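Local coordinates for protein Ufm1-specific protease (Caenorhabditis elegans, PDB 5EJJ) that cleaves the peptide bond at the C-terminal glycine of the ubiquitin-like modifier ufm-1 as a thiol protease, and is needed to localise certain odorant receptors to cilia, at residues 64-70 with 266-270; 289-294 with 335-341. All blocks are in the same frame, centred on the assembly; numbering follows the deposited sequence.

Overall arrangement
Read from the N terminus, the two contacts come in series, neither nesting within nor crossing the other. Contact 1 brings the end of helix 59-68, in the N-terminal MPN domain, against helix 253-280, and so closes a loop of 195 residues that includes the five-stranded mixed sheet. The chain then passes directly from helix 253-280 to strand 289-293, where contact 2 begins; it closes a loop of only 40 residues when segment 335-341 returns past helix 312-325. Although their centres lie about 15 Å apart, the contacts are joined: R267, on the helix of contact 1, probably hydrogen-bonds through NH1 to the A291 carbonyl of contact 2. Strand 302-306 borders both.

Contact 1: residues 64-70 with 266-270; sequences FLESSLS and RRANN
S67 and R266 mark the closest backbone approach, CA to CA 4.5 Å, of two helix segments whose axes run roughly antiparallel at 138°, one from the MPN domain and the other from the UfSP2-type N-terminal region, away from the active site. R266, its chain extended from CG to NE, passes the E66 carbonyl, which sits over one guanidinium face, and carries NH1 to the L69 O atom at 3.0 Å. L69 O lies in the guanidinium plane, yet NH1 stands above the plane of that carbonyl; a second bond from NH1, to S70 O, is weak. NE pairs with E262 and NH2 reaches I73 O. A leucine in place of R266 would probably leave the L69 carbonyl and E262 without their charged partner. With CG anti to the backbone N (chi1 -153°), N270 brings ND2 to S67 OG at 2.6 Å, in the amide plane, and bonds S68 OG weakly. Both hydroxyls donate to F64 O from opposite faces of its plane, which commits their protons there and presents their oxygens to the amide as acceptors. On strand 302-306, Q305 N donates to N270 OD1 and the H303 backbone hydrogen-bonds to that of S68; L65 and L69 pack on strand 33-40, F64 on helix 312-325.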
loop_
_atom_site.group_PDB
_atom_site.type_symbol
_atom_site.label_atom_id
_atom_site.label_comp_id
_atom_site.label_asym_id
_atom_site.label_seq_id
_atom_site.Cartn_x
_atom_site.Cartn_y
_atom_site.Cartn_z
ATOM N N PHE A 64 17.080 9.912 -6.329
ATOM C CA PHE A 64 16.278 8.703 -6.469
ATOM C C PHE A 64 15.043 8.751 -5.572
ATOM O O PHE A 64 13.946 8.401 -6.001
ATOM C CB PHE A 64 17.056 7.428 -6.192
ATOM C CG PHE A 64 16.232 6.200 -6.404
ATOM C CD1 PHE A 64 15.953 5.748 -7.699
ATOM C CD2 PHE A 64 15.679 5.523 -5.322
ATOM C CE1 PHE A 64 15.175 4.625 -7.908
ATOM C CE2 PHE A 64 14.897 4.398 -5.514
ATOM C CZ PHE A 64 14.643 3.944 -6.807
ATOM N N LEU A 65 15.228 9.191 -4.333
ATOM C CA LEU A 65 14.121 9.290 -3.397
ATOM C C LEU A 65 13.017 10.167 -3.948
ATOM O O LEU A 65 11.885 9.713 -4.072
ATOM C CB LEU A 65 14.578 9.812 -2.033
ATOM C CG LEU A 65 15.525 8.877 -1.277
ATOM C CD1 LEU A 65 15.755 9.417 0.086
ATOM C CD2 LEU A 65 14.988 7.479 -1.198
ATOM N N GLU A 66 13.354 11.406 -4.299
ATOM C CA GLU A 66 12.367 12.407 -4.710
ATOM C C GLU A 66 11.578 11.945 -5.937
ATOM O O GLU A 66 10.385 12.219 -6.044
ATOM C CB GLU A 66 13.056 13.752 -4.963
ATOM C CG GLU A 66 12.149 14.999 -5.008
ATOM C CD GLU A 66 12.937 16.298 -4.660
ATOM O OE1 GLU A 66 12.336 17.410 -4.575
ATOM O OE2 GLU A 66 14.180 16.199 -4.465
ATOM N N SER A 67 12.217 11.208 -6.838
ATOM C CA SER A 67 11.531 10.788 -8.045
ATOM C C SER A 67 10.511 9.705 -7.731
ATOM O O SER A 67 9.663 9.352 -8.560
ATOM C CB SER A 67 12.527 10.271 -9.085
ATOM O OG SER A 67 12.786 8.880 -8.943
ATOM N N SER A 68 10.599 9.164 -6.527
ATOM C CA SER A 68 9.733 8.066 -6.145
ATOM C C SER A 68 8.541 8.491 -5.318
ATOM O O SER A 68 7.644 7.700 -5.090
ATOM C CB SER A 68 10.537 7.040 -5.396
ATOM O OG SER A 68 11.551 6.558 -6.259
ATOM N N LEU A 69 8.535 9.744 -4.884
ATOM C CA LEU A 69 7.455 10.287 -4.089
ATOM C C LEU A 69 6.430 10.989 -4.975
ATOM O O LEU A 69 6.711 11.315 -6.129
ATOM C CB LEU A 69 8.026 11.254 -3.071
ATOM C CG LEU A 69 9.212 10.625 -2.362
ATOM C CD1 LEU A 69 9.812 11.603 -1.408
ATOM C CD2 LEU A 69 8.742 9.417 -1.624
ATOM N N SER A 70 5.236 11.210 -4.431
ATOM C CA SER A 70 4.168 11.857 -5.177
ATOM C C SER A 70 4.536 13.262 -5.539
ATOM O O SER A 70 5.214 13.947 -4.786
ATOM C CB SER A 70 2.867 11.877 -4.394
ATOM O OG SER A 70 2.161 10.668 -4.572
ATOM N N ARG A 266 9.065 12.483 -13.110
ATOM C CA ARG A 266 9.692 11.689 -12.055
ATOM C C ARG A 266 9.757 10.222 -12.436
ATOM O O ARG A 266 10.739 9.537 -12.168
ATOM C CB ARG A 266 8.941 11.856 -10.742
ATOM C CG ARG A 266 9.041 13.249 -10.169
ATOM C CD ARG A 266 8.577 13.317 -8.762
ATOM N NE ARG A 266 8.770 14.647 -8.212
ATOM C CZ ARG A 266 8.279 15.049 -7.043
ATOM N NH1 ARG A 266 7.559 14.233 -6.293
ATOM N NH2 ARG A 266 8.500 16.271 -6.616
ATOM N N ARG A 267 8.698 9.732 -13.060
ATOM C CA ARG A 267 8.697 8.361 -13.534
ATOM C C ARG A 267 9.775 8.121 -14.584
ATOM O O ARG A 267 10.356 7.045 -14.631
ATOM C CB ARG A 267 7.342 8.026 -14.138
ATOM C CG ARG A 267 6.250 7.807 -13.158
ATOM C CD ARG A 267 6.216 6.361 -12.751
ATOM N NE ARG A 267 5.162 6.137 -11.773
ATOM C CZ ARG A 267 4.960 4.992 -11.137
ATOM N NH1 ARG A 267 5.749 3.945 -11.363
ATOM N NH2 ARG A 267 3.967 4.906 -10.260
ATOM N N ALA A 268 10.011 9.103 -15.456
ATOM C CA ALA A 268 11.060 8.959 -16.466
ATOM C C ALA A 268 12.430 8.931 -15.788
ATOM O O ALA A 268 13.218 8.030 -16.031
ATOM C CB ALA A 268 10.992 10.051 -17.490
ATOM N N ASN A 269 12.694 9.900 -14.917
ATOM C CA ASN A 269 13.926 9.916 -14.155
ATOM C C ASN A 269 14.143 8.627 -13.366
ATOM O O ASN A 269 15.259 8.138 -13.254
ATOM C CB ASN A 269 13.937 11.108 -13.208
ATOM C CG ASN A 269 13.870 12.445 -13.945
ATOM O OD1 ASN A 269 14.256 12.553 -15.117
ATOM N ND2 ASN A 269 13.379 13.478 -13.254
ATOM N N ASN A 270 13.067 8.076 -12.819
ATOM C CA ASN A 270 13.143 6.833 -12.082
ATOM C C ASN A 270 13.551 5.683 -12.976
ATOM O O ASN A 270 14.353 4.857 -12.572
ATOM C CB ASN A 270 11.808 6.511 -11.420
ATOM C CG ASN A 270 11.968 5.650 -10.169
ATOM O OD1 ASN A 270 11.911 4.414 -10.225
ATOM N ND2 ASN A 270 12.190 6.306 -9.030
#

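Contact 2: residues 289-294 with 335-341; sequences TSATYL and LRLSQAL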
loop_
_atom_site.group_PDB
_atom_site.type_symbol
_atom_site.label_atom_id
_atom_site.label_comp_id
_atom_site.label_asym_id
_atom_site.label_seq_id
_atom_site.Cartn_x
_atom_site.Cartn_y
_atom_site.Cartn_z
ATOM N N THR A 289 8.951 -2.492 -15.151
ATOM C CA THR A 289 7.500 -2.544 -14.880
ATOM C C THR A 289 7.117 -1.407 -13.956
ATOM O O THR A 289 7.766 -1.186 -12.925
ATOM C CB THR A 289 7.039 -3.822 -14.105
ATOM O OG1 THR A 289 7.353 -5.016 -14.833
ATOM C CG2 THR A 289 5.549 -3.767 -13.868
ATOM N N SER A 290 6.042 -0.708 -14.290
ATOM C CA SER A 290 5.570 0.354 -13.421
ATOM C C SER A 290 4.690 -0.123 -12.269
ATOM O O SER A 290 3.675 -0.790 -12.483
ATOM C CB SER A 290 4.836 1.412 -14.224
ATOM O OG SER A 290 5.684 2.529 -14.394
ATOM N N ALA A 291 5.068 0.254 -11.048
ATOM C CA ALA A 291 4.285 -0.080 -9.866
ATOM C C ALA A 291 4.002 1.140 -9.000
ATOM O O ALA A 291 4.772 2.105 -8.981
ATOM C CB ALA A 291 4.998 -1.160 -9.042
ATOM N N THR A 292 2.889 1.077 -8.281
ATOM C CA THR A 292 2.547 2.052 -7.251
ATOM C C THR A 292 2.205 1.290 -5.965
ATOM O O THR A 292 1.545 0.250 -6.009
ATOM C CB THR A 292 1.345 2.911 -7.666
ATOM O OG1 THR A 292 1.566 3.429 -8.980
ATOM C CG2 THR A 292 1.178 4.061 -6.734
ATOM N N TYR A 293 2.682 1.789 -4.832
ATOM C CA TYR A 293 2.460 1.153 -3.555
ATOM C C TYR A 293 1.989 2.175 -2.555
ATOM O O TYR A 293 2.156 3.381 -2.743
ATOM C CB TYR A 293 3.754 0.573 -3.017
ATOM C CG TYR A 293 4.398 -0.416 -3.920
ATOM C CD1 TYR A 293 5.330 -0.020 -4.864
ATOM C CD2 TYR A 293 4.086 -1.750 -3.829
ATOM C CE1 TYR A 293 5.926 -0.937 -5.703
ATOM C CE2 TYR A 293 4.678 -2.680 -4.647
ATOM C CZ TYR A 293 5.587 -2.270 -5.587
ATOM O OH TYR A 293 6.152 -3.215 -6.400
ATOM N N LEU A 294 1.410 1.675 -1.468
ATOM C CA LEU A 294 1.143 2.472 -0.279
ATOM C C LEU A 294 1.755 1.698 0.856
ATOM O O LEU A 294 1.092 0.862 1.448
ATOM C CB LEU A 294 -0.355 2.599 -0.039
ATOM C CG LEU A 294 -0.746 3.346 1.229
ATOM C CD1 LEU A 294 -0.049 4.666 1.243
ATOM C CD2 LEU A 294 -2.240 3.566 1.261
ATOM N N LEU A 335 7.190 -4.542 -1.253
ATOM C CA LEU A 335 7.305 -4.091 -2.646
ATOM C C LEU A 335 7.224 -5.207 -3.674
ATOM O O LEU A 335 7.849 -5.126 -4.738
ATOM C CB LEU A 335 8.633 -3.359 -2.849
ATOM C CG LEU A 335 8.875 -2.152 -1.945
ATOM C CD1 LEU A 335 10.273 -1.652 -2.141
ATOM C CD2 LEU A 335 7.865 -1.061 -2.246
ATOM N N ARG A 336 6.486 -6.267 -3.374
ATOM C CA ARG A 336 6.334 -7.328 -4.354
ATOM C C ARG A 336 5.319 -6.896 -5.384
ATOM O O ARG A 336 4.345 -6.219 -5.057
ATOM C CB ARG A 336 5.875 -8.613 -3.693
ATOM C CG ARG A 336 6.745 -9.022 -2.540
ATOM C CD ARG A 336 8.110 -9.421 -3.025
ATOM N NE ARG A 336 8.020 -10.546 -3.949
ATOM C CZ ARG A 336 8.014 -11.823 -3.574
ATOM N NH1 ARG A 336 8.105 -12.143 -2.275
ATOM N NH2 ARG A 336 7.920 -12.776 -4.503
ATOM N N LEU A 337 5.549 -7.299 -6.627
ATOM C CA LEU A 337 4.654 -7.003 -7.739
ATOM C C LEU A 337 3.200 -7.258 -7.359
ATOM O O LEU A 337 2.288 -6.531 -7.748
ATOM C CB LEU A 337 5.049 -7.876 -8.924
ATOM C CG LEU A 337 5.008 -7.271 -10.324
ATOM C CD1 LEU A 337 4.971 -5.753 -10.277
ATOM C CD2 LEU A 337 6.222 -7.765 -11.089
ATOM N N SER A 338 3.017 -8.303 -6.564
ATOM C CA SER A 338 1.717 -8.744 -6.071
ATOM C C SER A 338 1.042 -7.721 -5.149
ATOM O O SER A 338 -0.182 -7.738 -4.961
ATOM C CB SER A 338 1.933 -10.067 -5.334
ATOM O OG SER A 338 1.130 -10.141 -4.171
ATOM N N GLN A 339 1.854 -6.829 -4.579
ATOM C CA GLN A 339 1.385 -5.862 -3.597
ATOM C C GLN A 339 1.061 -4.484 -4.189
ATOM O O GLN A 339 0.475 -3.625 -3.505
ATOM C CB GLN A 339 2.440 -5.683 -2.529
ATOM C CG GLN A 339 2.824 -6.938 -1.856
ATOM C CD GLN A 339 3.667 -6.683 -0.625
ATOM O OE1 GLN A 339 4.882 -6.882 -0.645
ATOM N NE2 GLN A 339 3.022 -6.248 0.463
ATOM N N ALA A 340 1.460 -4.270 -5.445
ATOM C CA ALA A 340 1.246 -2.997 -6.120
ATOM C C ALA A 340 -0.241 -2.709 -6.254
ATOM O O ALA A 340 -1.023 -3.592 -6.567
ATOM C CB ALA A 340 1.896 -3.020 -7.461
ATOM N N LEU A 341 -0.640 -1.477 -5.998
ATOM C CA LEU A 341 -2.033 -1.129 -6.183
ATOM C C LEU A 341 -2.309 -1.241 -7.666
ATOM O O LEU A 341 -1.426 -1.043 -8.504
ATOM C CB LEU A 341 -2.319 0.282 -5.672
ATOM C CG LEU A 341 -1.664 0.452 -4.308
ATOM C CD1 LEU A 341 -1.873 1.845 -3.710
ATOM C CD2 LEU A 341 -2.138 -0.629 -3.356
HETATM O O HOH W 1 0.743 -0.259 -9.395
HETATM O O HOH W 2 1.251 -1.152 -1.530
#
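Y293 lays one face of its ring under L335, whose CD2 methyl stands 3.8 Å from the ring centroid and only 12° off its normal, a CH-pi contact over the middle of the ring. The Y293 chain puts CG beside the backbone N (chi1 -58°), and this swings the ring back to the loop although its CB points away. At the ring edge, near its plane, R336 O approaches Y293 CE2 at 3.6 Å, while A340 N lies obliquely beside the same ring carbon. Alongside, A291 CB meets A340 CB, and L341 CD1 packs against L294 CB at 4.0 Å. The backbones join where T292 O takes the N-H of L341 nearly head-on, N to O 2.8 Å. Two waters complete the seam: one accepts from T292 N and donates to L341 O, the other accepts from L294 N and donates to Q339 O. T292 is thus held to L341 directly through its carbonyl and by water through its N-H, although the loop crosses the strand steeply there. T292 OG1 turns to E242. Strand 289-293 forms a two-stranded antiparallel sheet with strand 302-306, A291 pairing with L304 and Y293 with L302, and the loop after helix 312-325 crosses this hairpin at T292.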